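Local coordinates for enoyl-CoA hydratase subunit I (Geobacillus kaustophilus, PDB 2PBP), which catalyses the reversible addition of water to the double bond of enoyl-CoA thioesters, the hydratase step of beta-oxidation, at the interface of chains A and B. Residues are numbered along the deposited sequence; one frame, centred on the assembly and turned at random. Chains: chain A/B, Enoyl-CoA hydratase subunit I.

Contact 1: the interface of chains A and B. Residues chain A 240, 243-244, 247-248; chain B 68, 71-72, 135, 137.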
loop_
_atom_site.group_PDB
_atom_site.type_symbol
_atom_site.label_atom_id
_atom_site.label_comp_id
_atom_site.label_asym_id
_atom_site.label_seq_id
_atom_site.Cartn_x
_atom_site.Cartn_y
_atom_site.Cartn_z
ATOM N N GLN A 240 -9.033 -20.121 -7.149
ATOM C CA GLN A 240 -8.215 -20.357 -5.966
ATOM C C GLN A 240 -7.758 -21.815 -5.976
ATOM O O GLN A 240 -6.604 -22.120 -5.675
ATOM C CB GLN A 240 -9.012 -20.042 -4.698
ATOM C CG GLN A 240 -8.392 -20.560 -3.411
ATOM C CD GLN A 240 -8.970 -21.900 -3.007
ATOM O OE1 GLN A 240 -10.186 -22.052 -2.917
ATOM N NE2 GLN A 240 -8.103 -22.875 -2.752
ATOM N N GLY A 243 -5.138 -22.144 -8.812
ATOM C CA GLY A 243 -3.860 -21.558 -8.448
ATOM C C GLY A 243 -3.022 -22.447 -7.547
ATOM O O GLY A 243 -1.817 -22.596 -7.748
ATOM N N MET A 244 -3.660 -23.050 -6.551
ATOM C CA MET A 244 -2.937 -23.907 -5.624
ATOM C C MET A 244 -2.572 -25.260 -6.230
ATOM O O MET A 244 -1.527 -25.823 -5.905
ATOM C CB MET A 244 -3.748 -24.066 -4.337
ATOM C CG MET A 244 -3.963 -22.717 -3.652
ATOM S SD MET A 244 -4.758 -22.768 -2.047
ATOM C CE MET A 244 -4.711 -21.023 -1.604
ATOM N N PHE A 247 0.398 -24.573 -8.485
ATOM C CA PHE A 247 1.615 -24.356 -7.713
ATOM C C PHE A 247 2.235 -25.687 -7.295
ATOM O O PHE A 247 3.447 -25.877 -7.403
ATOM C CB PHE A 247 1.319 -23.532 -6.463
ATOM C CG PHE A 247 2.553 -23.098 -5.727
ATOM C CD1 PHE A 247 3.350 -22.074 -6.229
ATOM C CD2 PHE A 247 2.932 -23.726 -4.545
ATOM C CE1 PHE A 247 4.511 -21.681 -5.563
ATOM C CE2 PHE A 247 4.091 -23.340 -3.873
ATOM C CZ PHE A 247 4.880 -22.316 -4.384
ATOM N N LEU A 248 1.397 -26.599 -6.809
ATOM C CA LEU A 248 1.853 -27.916 -6.369
ATOM C C LEU A 248 2.379 -28.750 -7.534
ATOM O O LEU A 248 3.332 -29.511 -7.382
ATOM C CB LEU A 248 0.712 -28.677 -5.688
ATOM C CG LEU A 248 0.222 -28.165 -4.334
ATOM C CD1 LEU A 248 -0.914 -29.052 -3.843
ATOM C CD2 LEU A 248 1.370 -28.167 -3.332
ATOM N N ILE B 68 0.543 -24.342 1.308
ATOM C CA ILE B 68 -0.621 -24.619 0.474
ATOM C C ILE B 68 -1.503 -25.727 1.032
ATOM O O ILE B 68 -2.728 -25.656 0.930
ATOM C CB ILE B 68 -0.205 -24.987 -0.978
ATOM C CG1 ILE B 68 0.149 -23.716 -1.755
ATOM C CG2 ILE B 68 -1.340 -25.729 -1.681
ATOM C CD1 ILE B 68 -0.983 -22.676 -1.952
ATOM N N MET B 71 -3.796 -24.121 3.481
ATOM C CA MET B 71 -4.728 -23.219 2.813
ATOM C C MET B 71 -5.737 -23.953 1.937
ATOM O O MET B 71 -6.886 -23.530 1.823
ATOM C CB MET B 71 -3.977 -22.201 1.950
ATOM C CG MET B 71 -3.083 -21.247 2.723
ATOM S SD MET B 71 -2.578 -19.841 1.703
ATOM C CE MET B 71 -1.253 -20.551 0.741
ATOM N N ALA B 72 -5.308 -25.047 1.316
ATOM C CA ALA B 72 -6.182 -25.813 0.434
ATOM C C ALA B 72 -7.361 -26.442 1.166
ATOM O O ALA B 72 -8.356 -26.805 0.546
ATOM C CB ALA B 72 -5.379 -26.894 -0.290
ATOM N N LEU B 135 -1.478 -17.500 -6.410
ATOM C CA LEU B 135 -2.157 -18.720 -5.997
ATOM C C LEU B 135 -3.661 -18.537 -6.161
ATOM O O LEU B 135 -4.442 -19.428 -5.832
ATOM C CB LEU B 135 -1.844 -19.042 -4.532
ATOM C CG LEU B 135 -0.384 -19.301 -4.161
ATOM C CD1 LEU B 135 -0.294 -19.612 -2.673
ATOM C CD2 LEU B 135 0.169 -20.458 -4.982
ATOM N N VAL B 137 -5.327 -16.106 -4.632
ATOM C CA VAL B 137 -5.866 -15.450 -3.443
ATOM C C VAL B 137 -5.242 -14.068 -3.208
ATOM O O VAL B 137 -4.849 -13.399 -4.165
ATOM C CB VAL B 137 -5.705 -16.348 -2.185
ATOM C CG1 VAL B 137 -6.576 -17.593 -2.328
ATOM C CG2 VAL B 137 -4.252 -16.749 -1.998
HETATM O O HOH W 1 -9.032 -25.629 -1.937
#

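Contact 2: the interface of chains A and B. Residues chain A 205, 208-209, 212; chain B 138-139, 144, 157, 160-161.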
loop_
_atom_site.group_PDB
_atom_site.type_symbol
_atom_site.label_atom_id
_atom_site.label_comp_id
_atom_site.label_asym_id
_atom_site.label_seq_id
_atom_site.Cartn_x
_atom_site.Cartn_y
_atom_site.Cartn_z
ATOM N N LEU A 205 -7.287 -9.778 -8.517
ATOM C CA LEU A 205 -6.921 -8.393 -8.821
ATOM C C LEU A 205 -8.037 -7.429 -8.406
ATOM O O LEU A 205 -7.780 -6.347 -7.877
ATOM C CB LEU A 205 -6.627 -8.211 -10.315
ATOM C CG LEU A 205 -5.468 -8.998 -10.933
ATOM C CD1 LEU A 205 -5.064 -8.338 -12.251
ATOM C CD2 LEU A 205 -4.283 -9.034 -9.984
ATOM N N ILE A 208 -8.271 -7.253 -4.509
ATOM C CA ILE A 208 -7.075 -6.623 -3.955
ATOM C C ILE A 208 -7.238 -5.117 -4.139
ATOM O O ILE A 208 -6.950 -4.325 -3.236
ATOM C CB ILE A 208 -5.782 -7.081 -4.689
ATOM C CG1 ILE A 208 -5.331 -8.443 -4.154
ATOM C CG2 ILE A 208 -4.686 -6.028 -4.517
ATOM C CD1 ILE A 208 -4.966 -8.533 -2.648
ATOM N N LYS A 209 -7.701 -4.732 -5.324
ATOM C CA LYS A 209 -7.912 -3.328 -5.634
ATOM C C LYS A 209 -8.924 -2.720 -4.660
ATOM O O LYS A 209 -8.727 -1.605 -4.175
ATOM C CB LYS A 209 -8.398 -3.176 -7.081
ATOM C CG LYS A 209 -8.775 -1.753 -7.459
ATOM C CD LYS A 209 -9.086 -1.632 -8.948
ATOM C CE LYS A 209 -9.711 -0.283 -9.252
ATOM N NZ LYS A 209 -9.903 -0.064 -10.717
ATOM N N VAL A 212 -7.236 -2.163 -1.369
ATOM C CA VAL A 212 -6.320 -1.034 -1.434
ATOM C C VAL A 212 -7.086 0.286 -1.396
ATOM O O VAL A 212 -6.630 1.257 -0.794
ATOM C CB VAL A 212 -5.445 -1.097 -2.709
ATOM C CG1 VAL A 212 -4.662 0.200 -2.878
ATOM C CG2 VAL A 212 -4.490 -2.273 -2.610
ATOM N N MET B 138 -5.157 -13.641 -1.950
ATOM C CA MET B 138 -4.601 -12.327 -1.622
ATOM C C MET B 138 -4.100 -12.261 -0.179
ATOM O O MET B 138 -4.295 -13.194 0.598
ATOM C CB MET B 138 -5.681 -11.254 -1.814
ATOM C CG MET B 138 -6.860 -11.363 -0.844
ATOM S SD MET B 138 -8.182 -10.153 -1.144
ATOM C CE MET B 138 -7.559 -8.718 -0.242
ATOM N N PRO B 139 -3.424 -11.159 0.188
ATOM C CA PRO B 139 -2.942 -11.046 1.568
ATOM C C PRO B 139 -4.179 -10.848 2.446
ATOM O O PRO B 139 -5.086 -10.106 2.077
ATOM C CB PRO B 139 -2.060 -9.803 1.524
ATOM C CG PRO B 139 -1.518 -9.833 0.113
ATOM C CD PRO B 139 -2.758 -10.172 -0.682
ATOM N N THR B 144 -2.358 -5.712 2.429
ATOM C CA THR B 144 -2.868 -4.714 1.492
ATOM C C THR B 144 -3.055 -3.358 2.162
ATOM O O THR B 144 -2.942 -2.317 1.515
ATOM C CB THR B 144 -4.221 -5.133 0.872
ATOM O OG1 THR B 144 -5.231 -5.166 1.888
ATOM C CG2 THR B 144 -4.111 -6.500 0.226
ATOM N N LEU B 157 -0.321 -1.362 -5.540
ATOM C CA LEU B 157 -1.008 -2.259 -6.467
ATOM C C LEU B 157 -0.040 -2.983 -7.392
ATOM O O LEU B 157 -0.280 -4.126 -7.780
ATOM C CB LEU B 157 -2.058 -1.493 -7.274
ATOM C CG LEU B 157 -3.314 -1.140 -6.466
ATOM C CD1 LEU B 157 -4.233 -0.247 -7.285
ATOM C CD2 LEU B 157 -4.031 -2.429 -6.054
ATOM N N LEU B 160 1.272 -5.807 -5.157
ATOM C CA LEU B 160 0.199 -6.719 -4.774
ATOM C C LEU B 160 -0.381 -7.501 -5.952
ATOM O O LEU B 160 -0.701 -8.681 -5.816
ATOM C CB LEU B 160 -0.912 -5.937 -4.062
ATOM C CG LEU B 160 -0.500 -5.317 -2.722
ATOM C CD1 LEU B 160 -1.532 -4.290 -2.281
ATOM C CD2 LEU B 160 -0.351 -6.421 -1.676
ATOM N N TRP B 161 -0.503 -6.849 -7.104
ATOM C CA TRP B 161 -1.053 -7.501 -8.294
ATOM C C TRP B 161 -0.091 -8.469 -8.986
ATOM O O TRP B 161 -0.524 -9.467 -9.564
ATOM C CB TRP B 161 -1.503 -6.453 -9.314
ATOM C CG TRP B 161 -2.840 -5.818 -9.046
ATOM C CD1 TRP B 161 -3.782 -6.214 -8.135
ATOM C CD2 TRP B 161 -3.409 -4.719 -9.760
ATOM N NE1 TRP B 161 -4.907 -5.429 -8.244
ATOM C CE2 TRP B 161 -4.706 -4.502 -9.237
ATOM C CE3 TRP B 161 -2.955 -3.894 -10.800
ATOM C CZ2 TRP B 161 -5.550 -3.496 -9.715
ATOM C CZ3 TRP B 161 -3.793 -2.894 -11.276
ATOM C CH2 TRP B 161 -5.079 -2.704 -10.733
#

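Contact 1: the interface of chains A and B
The ring of A:Phe247 has B:Leu135 and B:Ile68 on the same side of its plane. CG anti to the backbone N (chi1 -171°) places the ring so that methyl CD2 of B:Leu135 lies over its root, 3.6 Å from A:Phe247 CG, while CG1 of B:Ile68 comes obliquely from beyond CD2. A:Met244 enters between the short helix 68-72 and the 3-10 helix 131-135 of chain B and buries more surface than any other residue here. Its extended thioether passes the tip of B:Ile68, where A:Met244 CG and B:Ile68 CD1 are tightly packed at 3.4 Å. Farther out, methyl CE of A:Met244 abuts CB of B:Met71 at 3.8 Å, the two side chains crossing at about a right angle, and also reaches B:Val137 CG1. The other branch of B:Ile68, CG2, meets the fork of A:Leu248, their side chains running antiparallel. A:Gly243, lacking a side chain, brings its CA to 3.4 Å from the backbone carbonyl O of B:Leu135. A:Gln240 CG lies 3.6 Å from B:Val137 CG1; beyond it the chain bends at chi2 (-96°), taking the amide toward A:Met244 SD, to which NE2 makes a weak hydrogen bond within chain A. The same NE2 is also linked to a water, NE2 to water 3.0 Å and nearly straight (178° at H), which lies 2.8 Å from the carbonyl O of B:Ala72.

Contact 2: the interface of chains A and B
Helix 202-217 of chain A, in the C-terminal helical region of this crotonase-family fold, packs against helix 153-162 of chain B, the loop at B:Met138 and B:Pro139, and the start of helix 143-151. B:Trp161 lies between leucines of the two chains. CB of A:Leu205 stands 3.8 Å above one face of the indole, offset toward the rim, and its CD2 drops onto the same face, 3.4 Å from B:Trp161 CD1. B:Leu157 CD2, from the tryptophan's own chain, covers the opposite face, also toward the rim. The indole N-H is spent across the interface: B:Trp161 NE1 donates to the main-chain O of A:Leu205 at 3.0 Å. This bond is bent (139° at H), with the acceptor 28° out of the ring plane and the donor well off the carbonyl axis, at a C=O...N angle of 114°. CB of A:Lys209 lies 3.9 Å from B:Trp161 CZ2, and its extended aliphatic chain runs on past the benzo ring.

A:Ile208 buries the most surface in this patch and uses both branches. CG2, anti to the backbone N, meets B:Trp161 CD1 at 3.7 Å and also B:Leu160 CB. CD1 points instead to the loop, 3.4 Å from the ring carbon CD of B:Pro139 and 3.6 Å from the methyl CG2 of B:Thr144; its still shorter approach to B:Met138 is doubtful. One turn on, methyl CG2 of A:Val212 wedges between two leucine tips, tightly against B:Leu157 CD2 at 3.5 Å and beside B:Leu160 CD1. The mostly apolar surface, with the indole bond as a directional polar contact, probably helps hold subunits together in the oligomer.

Contact 1 and contact 2 lie about 16 Å apart, between their C-alpha centres, and belong to one interface. Chain A supplies separate helices, 238-248 to contact 1 and 202-217 to contact 2, whereas the chain B surfaces are joined by adjacent residues: B:Val137 serves contact 1 and B:Met138 contact 2. The C-terminal helices of one subunit thus pack along its neighbour from the end of 3-10 helix 131-135, which carries a catalytic glutamate in this family, through B:Pro139, and on nearby helices. Lack of an exact two-fold would fit part of a larger ring-like oligomer, such as the trimers typical of crotonases, though the deposited pair alone does not show it.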